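Beta-n-acetylhexosaminidase (Streptococcus pneumoniae, PDB 4AZI) acts as a family 20 exo-beta-D-N-acetylglucosaminidase, hydrolysing terminal beta-linked N-acetylglucosamine from the non-reducing ends of glycans. Local coordinates at residues G47-R52 with P118-A123; P113-P118 with K175-G180; G277-I282 with E299-T304. The protein carries 2 engineered substitutions. All coordinates share one frame; numbering follows the deposited sequence. Where two conformers were deposited one is given.

Contact 1 (G47-R52 with P118-A123); sequences GNDGLR and PGHMDA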
loop_
_atom_site.group_PDB
_atom_site.type_symbol
_atom_site.label_atom_id
_atom_site.label_comp_id
_atom_site.label_asym_id
_atom_site.label_seq_id
_atom_site.Cartn_x
_atom_site.Cartn_y
_atom_site.Cartn_z
ATOM N N GLY A 47 3.652 -8.434 -2.220
ATOM C CA GLY A 47 4.254 -9.352 -1.266
ATOM C C GLY A 47 3.707 -9.037 0.112
ATOM O O GLY A 47 3.947 -7.949 0.639
ATOM N N ASN A 48 2.961 -9.983 0.679
ATOM C CA ASN A 48 2.398 -9.866 2.030
ATOM C C ASN A 48 1.904 -11.253 2.415
ATOM O O ASN A 48 0.771 -11.653 2.067
ATOM C CB ASN A 48 1.289 -8.806 2.087
ATOM C CG ASN A 48 0.865 -8.451 3.506
ATOM O OD1 ASN A 48 1.682 -8.042 4.346
ATOM N ND2 ASN A 48 -0.430 -8.569 3.771
ATOM N N ASP A 49 2.789 -11.992 3.091
ATOM C CA ASP A 49 2.661 -13.442 3.313
ATOM C C ASP A 49 2.876 -14.196 1.997
ATOM O O ASP A 49 3.942 -14.758 1.771
ATOM C CB ASP A 49 1.322 -13.814 3.980
ATOM C CG ASP A 49 1.187 -13.237 5.388
ATOM O OD1 ASP A 49 2.010 -12.379 5.775
ATOM O OD2 ASP A 49 0.264 -13.657 6.116
ATOM N N GLY A 50 1.866 -14.208 1.132
ATOM C CA GLY A 50 2.064 -14.691 -0.229
ATOM C C GLY A 50 2.821 -13.662 -1.054
ATOM O O GLY A 50 2.865 -12.471 -0.703
ATOM N N LEU A 51 3.421 -14.116 -2.147
ATOM C CA LEU A 51 4.085 -13.223 -3.089
ATOM C C LEU A 51 3.475 -13.429 -4.468
ATOM O O LEU A 51 3.813 -14.383 -5.171
ATOM C CB LEU A 51 5.592 -13.481 -3.106
ATOM C CG LEU A 51 6.405 -12.633 -4.082
ATOM C CD1 LEU A 51 5.897 -12.873 -5.488
ATOM C CD2 LEU A 51 6.344 -11.152 -3.737
ATOM N N ARG A 52 2.575 -12.519 -4.840
ATOM C CA ARG A 52 1.701 -12.689 -5.996
ATOM C C ARG A 52 2.047 -11.768 -7.165
ATOM O O ARG A 52 1.161 -11.202 -7.821
ATOM C CB ARG A 52 0.234 -12.537 -5.567
ATOM C CG ARG A 52 -0.135 -13.434 -4.389
ATOM C CD ARG A 52 -1.639 -13.599 -4.225
ATOM N NE ARG A 52 -1.940 -14.534 -3.138
ATOM C CZ ARG A 52 -2.008 -15.857 -3.279
ATOM N NH1 ARG A 52 -1.817 -16.413 -4.465
ATOM N NH2 ARG A 52 -2.276 -16.625 -2.231
ATOM N N PRO A 118 11.089 -7.673 6.714
ATOM C CA PRO A 118 11.472 -9.075 6.934
ATOM C C PRO A 118 10.359 -9.919 7.573
ATOM O O PRO A 118 10.558 -11.116 7.802
ATOM C CB PRO A 118 12.687 -8.970 7.861
ATOM C CG PRO A 118 12.489 -7.696 8.603
ATOM C CD PRO A 118 11.697 -6.772 7.714
ATOM N N GLY A 119 9.209 -9.306 7.860
ATOM C CA GLY A 119 8.027 -10.050 8.290
ATOM C C GLY A 119 7.111 -10.258 7.107
ATOM O O GLY A 119 7.418 -9.817 6.003
ATOM N N HIS A 120 5.990 -10.940 7.325
ATOM C CA HIS A 120 4.979 -11.143 6.283
ATOM C C HIS A 120 5.555 -11.626 4.965
ATOM O O HIS A 120 5.176 -11.153 3.888
ATOM C CB HIS A 120 4.165 -9.867 6.095
ATOM C CG HIS A 120 3.302 -9.524 7.279
ATOM N ND1 HIS A 120 2.178 -10.212 7.581
ATOM C CD2 HIS A 120 3.421 -8.525 8.239
ATOM C CE1 HIS A 120 1.615 -9.678 8.681
ATOM N NE2 HIS A 120 2.378 -8.645 9.080
ATOM N N MET A 121 6.468 -12.587 5.050
ATOM C CA MET A 121 7.181 -13.086 3.877
ATOM C C MET A 121 7.255 -14.612 3.860
ATOM O O MET A 121 8.287 -15.192 3.499
ATOM C CB MET A 121 8.581 -12.460 3.787
ATOM C CG MET A 121 9.439 -12.686 5.019
ATOM S SD MET A 121 11.116 -12.066 4.868
ATOM C CE MET A 121 11.816 -13.174 3.650
ATOM N N ASP A 122 6.138 -15.254 4.211
ATOM C CA ASP A 122 6.016 -16.717 4.193
ATOM C C ASP A 122 6.506 -17.291 2.860
ATOM O O ASP A 122 7.245 -18.276 2.822
ATOM C CB ASP A 122 4.551 -17.147 4.382
ATOM C CG ASP A 122 3.887 -16.538 5.620
ATOM O OD1 ASP A 122 3.975 -15.308 5.830
ATOM O OD2 ASP A 122 3.227 -17.299 6.365
ATOM N N ALA A 123 6.063 -16.681 1.766
ATOM C CA ALA A 123 6.326 -17.217 0.434
ATOM C C ALA A 123 7.807 -17.183 0.094
ATOM O O ALA A 123 8.335 -18.156 -0.445
ATOM C CB ALA A 123 5.510 -16.478 -0.613
HETATM O O HOH W 1 1.176 -16.070 7.508
#
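The imidazole of His120 and the carboxylate of Asp49 meet edge to edge, their planes only 15° apart. His120 ND1 donates to Asp49 OD1 over 2.8 Å, on the syn side of the carboxylate, and the acceptor lies almost in the ring plane, which fixes the rotation of the imidazole. The amide of Asn48 runs alongside, its OD1 approaching the ring obliquely and lying 3.5 Å from His120 CB; its ND2 is hydrogen-bonded to Asp16 and its OD1 to Asn116. Two backbone bonds tie the loop to the start of helix 122-130: Asp49 N gives its hydrogen to His120 O at 2.7 Å, and Ala123 N, in the first turn, reaches Asp49 O at 2.9 Å. Just behind, the small methyl of Ala123 lets Leu51 come close, CB to CB at 3.9 Å. Asp122 lies beside Asp49 with the two OD1 atoms 3.5 Å apart. That repulsion is probably eased by a water that donates to OD2 of both residues and by Arg19, which forms a salt bridge with Asp49. The other nitrogen of the ring, NE2, bonds to Glu183, and His120 also touches the bound inhibitor. Asp49, His120 and Glu183 are thus joined in a chain of hydrogen bonds, a His-carboxylate pair at the ligand pocket of this family 20 TIM barrel, with His120 in the pocket wall and Asp49 orienting it from the second shell.

Contact 2 (P113-P118 with K175-G180); sequences PAINSP and KIFNFG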
loop_
_atom_site.group_PDB
_atom_site.type_symbol
_atom_site.label_atom_id
_atom_site.label_comp_id
_atom_site.label_asym_id
_atom_site.label_seq_id
_atom_site.Cartn_x
_atom_site.Cartn_y
_atom_site.Cartn_z
ATOM N N PRO A 113 2.975 0.177 -4.972
ATOM C CA PRO A 113 3.237 -1.219 -4.610
ATOM C C PRO A 113 3.840 -1.398 -3.216
ATOM O O PRO A 113 4.636 -0.555 -2.758
ATOM C CB PRO A 113 4.267 -1.646 -5.653
ATOM C CG PRO A 113 5.035 -0.390 -5.938
ATOM C CD PRO A 113 4.004 0.710 -5.893
ATOM N N ALA A 114 3.486 -2.508 -2.570
ATOM C CA ALA A 114 4.154 -2.978 -1.358
ATOM C C ALA A 114 4.686 -4.403 -1.549
ATOM O O ALA A 114 3.973 -5.275 -2.082
ATOM C CB ALA A 114 3.215 -2.915 -0.157
ATOM N N ILE A 115 5.939 -4.614 -1.143
ATOM C CA ILE A 115 6.558 -5.946 -1.057
ATOM C C ILE A 115 7.136 -6.075 0.343
ATOM O O ILE A 115 8.158 -5.454 0.654
ATOM C CB ILE A 115 7.716 -6.148 -2.073
ATOM C CG1 ILE A 115 7.282 -5.860 -3.523
ATOM C CG2 ILE A 115 8.342 -7.538 -1.912
ATOM C CD1 ILE A 115 6.317 -6.863 -4.132
ATOM N N ASN A 116 6.492 -6.877 1.184
ATOM C CA ASN A 116 6.815 -6.910 2.608
ATOM C C ASN A 116 8.016 -7.769 2.962
ATOM O O ASN A 116 8.193 -8.842 2.409
ATOM C CB ASN A 116 5.597 -7.381 3.418
ATOM C CG ASN A 116 5.445 -6.639 4.730
ATOM O OD1 ASN A 116 6.414 -6.088 5.269
ATOM N ND2 ASN A 116 4.223 -6.602 5.242
ATOM N N SER A 117 8.831 -7.272 3.895
ATOM C CA SER A 117 9.922 -8.012 4.540
ATOM C C SER A 117 10.345 -7.125 5.728
ATOM O O SER A 117 9.945 -5.962 5.779
ATOM C CB SER A 117 11.090 -8.255 3.576
ATOM O OG SER A 117 11.751 -7.041 3.248
ATOM N N PRO A 118 11.089 -7.673 6.714
ATOM C CA PRO A 118 11.472 -9.075 6.934
ATOM C C PRO A 118 10.359 -9.919 7.573
ATOM O O PRO A 118 10.558 -11.116 7.802
ATOM C CB PRO A 118 12.687 -8.970 7.861
ATOM C CG PRO A 118 12.489 -7.696 8.603
ATOM C CD PRO A 118 11.697 -6.772 7.714
ATOM N N LYS A 175 5.739 6.509 -7.961
ATOM C CA LYS A 175 6.534 7.429 -7.140
ATOM C C LYS A 175 6.980 6.746 -5.863
ATOM O O LYS A 175 8.089 6.991 -5.378
ATOM C CB LYS A 175 5.748 8.689 -6.760
ATOM C CG LYS A 175 5.190 9.518 -7.909
ATOM C CD LYS A 175 4.502 10.761 -7.336
ATOM C CE LYS A 175 4.144 11.764 -8.421
ATOM N NZ LYS A 175 3.060 11.285 -9.321
ATOM N N ILE A 176 6.103 5.916 -5.296
ATOM C CA ILE A 176 6.335 5.363 -3.953
ATOM C C ILE A 176 6.562 3.854 -3.985
ATOM O O ILE A 176 6.011 3.164 -4.824
ATOM C CB ILE A 176 5.193 5.724 -2.972
ATOM C CG1 ILE A 176 5.081 7.245 -2.813
ATOM C CG2 ILE A 176 5.434 5.099 -1.593
ATOM C CD1 ILE A 176 3.737 7.757 -2.322
ATOM N N PHE A 177 7.408 3.360 -3.087
ATOM C CA PHE A 177 7.565 1.916 -2.876
ATOM C C PHE A 177 7.486 1.598 -1.387
ATOM O O PHE A 177 8.288 2.099 -0.594
ATOM C CB PHE A 177 8.893 1.401 -3.463
ATOM C CG PHE A 177 9.009 -0.108 -3.491
ATOM C CD1 PHE A 177 9.528 -0.803 -2.399
ATOM C CD2 PHE A 177 8.596 -0.837 -4.617
ATOM C CE1 PHE A 177 9.634 -2.193 -2.424
ATOM C CE2 PHE A 177 8.712 -2.220 -4.647
ATOM C CZ PHE A 177 9.233 -2.900 -3.548
ATOM N N ASN A 178 6.519 0.765 -1.007
ATOM C CA ASN A 178 6.353 0.361 0.390
ATOM C C ASN A 178 7.068 -0.959 0.697
ATOM O O ASN A 178 6.650 -2.014 0.210
ATOM C CB ASN A 178 4.863 0.242 0.747
ATOM C CG ASN A 178 4.626 0.030 2.242
ATOM O OD1 ASN A 178 5.552 0.089 3.055
ATOM N ND2 ASN A 178 3.365 -0.216 2.610
ATOM N N PHE A 179 8.129 -0.884 1.505
ATOM C CA PHE A 179 8.882 -2.076 1.949
ATOM C C PHE A 179 8.386 -2.714 3.260
ATOM O O PHE A 179 8.922 -3.735 3.714
ATOM C CB PHE A 179 10.425 -1.866 1.923
ATOM C CG PHE A 179 10.953 -0.793 2.844
ATOM C CD1 PHE A 179 11.282 -1.083 4.167
ATOM C CD2 PHE A 179 11.231 0.488 2.364
ATOM C CE1 PHE A 179 11.811 -0.110 5.004
ATOM C CE2 PHE A 179 11.765 1.465 3.204
ATOM C CZ PHE A 179 12.056 1.167 4.521
ATOM N N GLY A 180 7.354 -2.114 3.853
ATOM C CA GLY A 180 6.582 -2.759 4.915
ATOM C C GLY A 180 7.233 -2.700 6.278
ATOM O O GLY A 180 7.290 -1.638 6.887
HETATM O O HOH W 2 10.657 -5.207 2.138
#
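The ring of Phe177 touches Pro113 and Ile115, which stand two residues apart on the adjacent strand. The proline ring crosses the aromatic side chain at about a right angle, with CG 3.8 Å from Phe177 CD2, while Ile115 comes in obliquely and sets CG1 3.5 Å from Phe177 CZ. The phenylalanine reaches both because its CG is anti to the backbone N (chi1 -170°), which carries the ring across toward the neighbouring strand. On the other side of the sheet Ala114 and Asn178 stand as a pair, CB to CB at 3.7 Å; a methyl suits this place because the longer amide occupies the space beside it. Between the strands, which run parallel at 21°, Asn178 makes two backbone bonds to the same strand, straddling Ala114 in the usual parallel pattern: its N donates to Pro113 O (2.9 Å) and its O accepts from Ile115 N (3.0 Å). Gly180 has positive phi, and a side chain there would run into Asn116 OD1, which sits 3.4 Å from Gly180 CA; glycine answers both demands. Asn178 OD1 takes the N-H of Gly180 in an Asx turn, and a water donates to Ile115 O and Phe179 O, linking the two strands. Asn116 ND2 is hydrogen-bonded to Asp182 of the ligand pocket. The pair forms neighbouring staves of the parallel barrel, with strand 41-45 beyond 110-117 and strand 223-227 beyond 176-180. Helix 153-170 covers the face of Pro113, Ile115 and Phe177 from outside, helix 203-219 packs on Ser117 and Phe179, and Asn178 bonds to His43 on the opposite, inward face.

Contact 3 (G277-I282 with E299-T304); sequences GDWYYI and ENTGKT. With OAN (O-(2-acetamido-2-deoxy D-glucopyranosylidene) amino-N-phenylcarbamate), chain C.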
loop_
_atom_site.group_PDB
_atom_site.type_symbol
_atom_site.label_atom_id
_atom_site.label_comp_id
_atom_site.label_asym_id
_atom_site.label_seq_id
_atom_site.Cartn_x
_atom_site.Cartn_y
_atom_site.Cartn_z
ATOM N N GLY A 277 -5.817 2.400 11.617
ATOM C CA GLY A 277 -6.455 1.105 11.873
ATOM C C GLY A 277 -7.972 1.206 12.003
ATOM O O GLY A 277 -8.695 0.233 11.781
ATOM N N ASP A 278 -8.456 2.397 12.338
ATOM C CA ASP A 278 -9.896 2.663 12.417
ATOM C C ASP A 278 -10.611 2.330 11.106
ATOM O O ASP A 278 -11.784 1.966 11.105
ATOM C CB ASP A 278 -10.134 4.139 12.775
ATOM C CG ASP A 278 -9.892 4.441 14.247
ATOM O OD1 ASP A 278 -9.605 3.497 15.022
ATOM O OD2 ASP A 278 -9.987 5.628 14.631
ATOM N N TRP A 279 -9.896 2.464 9.991
ATOM C CA TRP A 279 -10.471 2.231 8.663
ATOM C C TRP A 279 -10.181 0.860 8.064
ATOM O O TRP A 279 -10.417 0.645 6.871
ATOM C CB TRP A 279 -10.057 3.358 7.702
ATOM C CG TRP A 279 -10.359 4.751 8.228
ATOM C CD1 TRP A 279 -11.520 5.187 8.855
ATOM C CD2 TRP A 279 -9.490 5.939 8.174
ATOM N NE1 TRP A 279 -11.424 6.515 9.199
ATOM C CE2 TRP A 279 -10.238 7.026 8.816
ATOM C CE3 TRP A 279 -8.209 6.197 7.690
ATOM C CZ2 TRP A 279 -9.708 8.309 8.951
ATOM C CZ3 TRP A 279 -7.684 7.490 7.834
ATOM C CH2 TRP A 279 -8.423 8.522 8.441
ATOM N N TYR A 280 -9.681 -0.077 8.873
ATOM C CA TYR A 280 -9.348 -1.433 8.402
ATOM C C TYR A 280 -10.610 -2.284 8.182
ATOM O O TYR A 280 -11.542 -2.225 8.983
ATOM C CB TYR A 280 -8.452 -2.150 9.421
ATOM C CG TYR A 280 -6.966 -1.829 9.367
ATOM C CD1 TYR A 280 -6.476 -0.768 8.599
ATOM C CD2 TYR A 280 -6.053 -2.581 10.104
ATOM C CE1 TYR A 280 -5.114 -0.474 8.559
ATOM C CE2 TYR A 280 -4.695 -2.296 10.071
ATOM C CZ TYR A 280 -4.227 -1.254 9.288
ATOM O OH TYR A 280 -2.870 -0.974 9.248
ATOM N N TYR A 281 -10.623 -3.074 7.110
ATOM C CA TYR A 281 -11.643 -4.118 6.914
ATOM C C TYR A 281 -11.010 -5.418 6.433
ATOM O O TYR A 281 -10.287 -5.419 5.437
ATOM C CB TYR A 281 -12.736 -3.693 5.927
ATOM C CG TYR A 281 -13.697 -4.828 5.583
ATOM C CD1 TYR A 281 -14.411 -5.494 6.588
ATOM C CD2 TYR A 281 -13.875 -5.250 4.260
ATOM C CE1 TYR A 281 -15.275 -6.538 6.285
ATOM C CE2 TYR A 281 -14.744 -6.294 3.945
ATOM C CZ TYR A 281 -15.443 -6.933 4.965
ATOM O OH TYR A 281 -16.309 -7.970 4.671
ATOM N N ILE A 282 -11.289 -6.509 7.149
ATOM C CA ILE A 282 -10.839 -7.850 6.768
ATOM C C ILE A 282 -11.996 -8.519 6.043
ATOM O O ILE A 282 -13.105 -8.596 6.587
ATOM C CB ILE A 282 -10.422 -8.693 8.006
ATOM C CG1 ILE A 282 -9.201 -8.072 8.708
ATOM C CG2 ILE A 282 -10.131 -10.139 7.617
ATOM C CD1 ILE A 282 -9.008 -8.537 10.144
ATOM N N GLU A 299 -18.619 2.970 9.962
ATOM C CA GLU A 299 -18.864 3.977 11.000
ATOM C C GLU A 299 -17.664 4.912 11.114
ATOM O O GLU A 299 -17.815 6.132 11.041
ATOM C CB GLU A 299 -19.149 3.320 12.364
ATOM C CG GLU A 299 -19.580 4.298 13.453
ATOM C CD GLU A 299 -19.573 3.689 14.850
ATOM O OE1 GLU A 299 -19.135 2.530 15.001
ATOM O OE2 GLU A 299 -19.997 4.374 15.808
ATOM N N ASN A 300 -16.475 4.325 11.253
ATOM C CA ASN A 300 -15.236 5.093 11.483
ATOM C C ASN A 300 -14.812 6.032 10.349
ATOM O O ASN A 300 -14.089 7.004 10.597
ATOM C CB ASN A 300 -14.066 4.169 11.850
ATOM C CG ASN A 300 -14.254 3.479 13.189
ATOM O OD1 ASN A 300 -13.764 2.369 13.387
ATOM N ND2 ASN A 300 -14.936 4.139 14.120
ATOM N N THR A 301 -15.239 5.750 9.119
ATOM C CA THR A 301 -14.973 6.673 8.006
ATOM C C THR A 301 -15.577 8.051 8.264
ATOM O O THR A 301 -15.101 9.049 7.722
ATOM C CB THR A 301 -15.474 6.163 6.639
ATOM O OG1 THR A 301 -16.903 6.013 6.659
ATOM C CG2 THR A 301 -14.800 4.851 6.261
ATOM N N GLY A 302 -16.623 8.092 9.083
ATOM C CA GLY A 302 -17.216 9.343 9.539
ATOM C C GLY A 302 -16.690 9.799 10.888
ATOM O O GLY A 302 -16.401 10.976 11.071
ATOM N N LYS A 303 -16.554 8.855 11.816
ATOM C CA LYS A 303 -16.228 9.139 13.222
ATOM C C LYS A 303 -14.784 9.578 13.471
ATOM O O LYS A 303 -14.535 10.439 14.312
ATOM C CB LYS A 303 -16.547 7.912 14.084
ATOM C CG LYS A 303 -17.092 8.228 15.468
ATOM C CD LYS A 303 -17.967 7.079 15.963
ATOM C CE LYS A 303 -18.907 7.537 17.068
ATOM N N THR A 304 -13.836 8.971 12.763
ATOM C CA THR A 304 -12.428 9.351 12.869
ATOM C C THR A 304 -12.134 10.427 11.831
ATOM O O THR A 304 -12.413 10.216 10.658
ATOM C CB THR A 304 -11.510 8.146 12.604
ATOM O OG1 THR A 304 -11.879 7.068 13.471
ATOM C CG2 THR A 304 -10.037 8.516 12.837
HETATM C CAH OAN C . 0.412 -2.924 9.168
HETATM C CAG OAN C . -0.787 -3.842 9.447
HETATM O OAN OAN C . -1.921 -3.384 9.467
HETATM N NAI OAN C . -0.488 -5.124 9.668
HETATM C CAB OAN C . -1.479 -6.186 9.943
HETATM C CAC OAN C . -2.050 -6.709 8.624
HETATM O OAJ OAN C . -1.151 -7.678 8.069
HETATM C CAD OAN C . -3.421 -7.338 8.827
HETATM O OAK OAN C . -3.863 -7.817 7.565
HETATM C CAE OAN C . -4.398 -6.270 9.344
HETATM C CAF OAN C . -5.811 -6.782 9.640
HETATM O OAM OAN C . -5.785 -7.717 10.723
HETATM O OAL OAN C . -3.913 -5.592 10.534
HETATM C CAA OAN C . -2.598 -5.711 10.894
HETATM N NAY OAN C . -2.292 -5.380 12.130
HETATM O OAQ OAN C . -3.331 -4.973 12.915
HETATM C CAP OAN C . -3.185 -5.269 14.241
HETATM O OAR OAN C . -4.033 -4.883 15.048
HETATM N NAO OAN C . -2.102 -5.983 14.585
HETATM C CAS OAN C . -1.765 -6.334 15.835
HETATM C CAT OAN C . -0.470 -6.047 16.268
HETATM C CAU OAN C . -0.061 -6.392 17.556
HETATM C CAV OAN C . -0.949 -7.026 18.422
HETATM C CAW OAN C . -2.252 -7.322 17.996
HETATM C CAX OAN C . -2.661 -6.979 16.703
#
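Trp279 and Asp278 both hold CG anti to the carbonyl carbon (chi1 -53° and -77°), and this sends the indole and the carboxylate to two different points at the end of helix 294-303. The indole arrives edge first: NE1 donates to Asn300 O at 3.0 Å with the oxygen in the ring plane, though the N-H comes from well above the plane of the carbonyl rather than on a lone pair. From the opposite face the same oxygen takes Thr304 N, the last turn's own backbone bond, at 2.9 Å. Asp278 meets the residue that leaves the helix, with Thr304 OG1 donating over 2.6 Å to Asp278 OD2 from the anti side, tilted out of the carboxylate plane. The remaining contacts are van der Waals: Thr304 CB lies 3.8 Å from Trp279 NE1, and Thr301 CG2 packs 4.2 Å from Trp279 CD1. Helix 339-352 and strand 321-329 border these groups, with Phe349 meeting the indole. Further on, Tyr280 and Ile282 reach the pocket, while Tyr281 between them bonds Glu341. Tyr280, whose ring has Gly277 CA over its centre, donates from OH to the acetamido oxygen OAN of the inhibitor at 2.6 Å, and Ile282 CD1 lies 3.4 Å from the inhibitor's OAM. Trp279 thus gives a second donor to a carbonyl of the last turn that Thr304 N already binds, while Tyr280 holds the acetamido carbonyl, consistent with the substrate-assisted mechanism of family 20, in which that oxygen attacks the anomeric carbon.

All three contacts belong to one TIM barrel, at different depths. Contact 2 is the core, two adjacent strands joined by backbone bonds and apolar packing, its centre about 7 Å from the centre of the chain. Contact 1 continues from it: they share Pro118, and Gly47 O and Asn48 OD1 both reach Asn116. At the C-terminal ends of the strands its chemistry becomes charged and carries His120 to the inhibitor. Contact 3 has its centre about 23 Å from that of contact 2, whose sheet it shares, and about 25 Å from that of contact 1, touching neither; more peripheral, with partly exposed Asp278 and Asn300, it joins a strand to its following helix through side-chain donors. Contacts 1 and 3 supply the one ligand pocket.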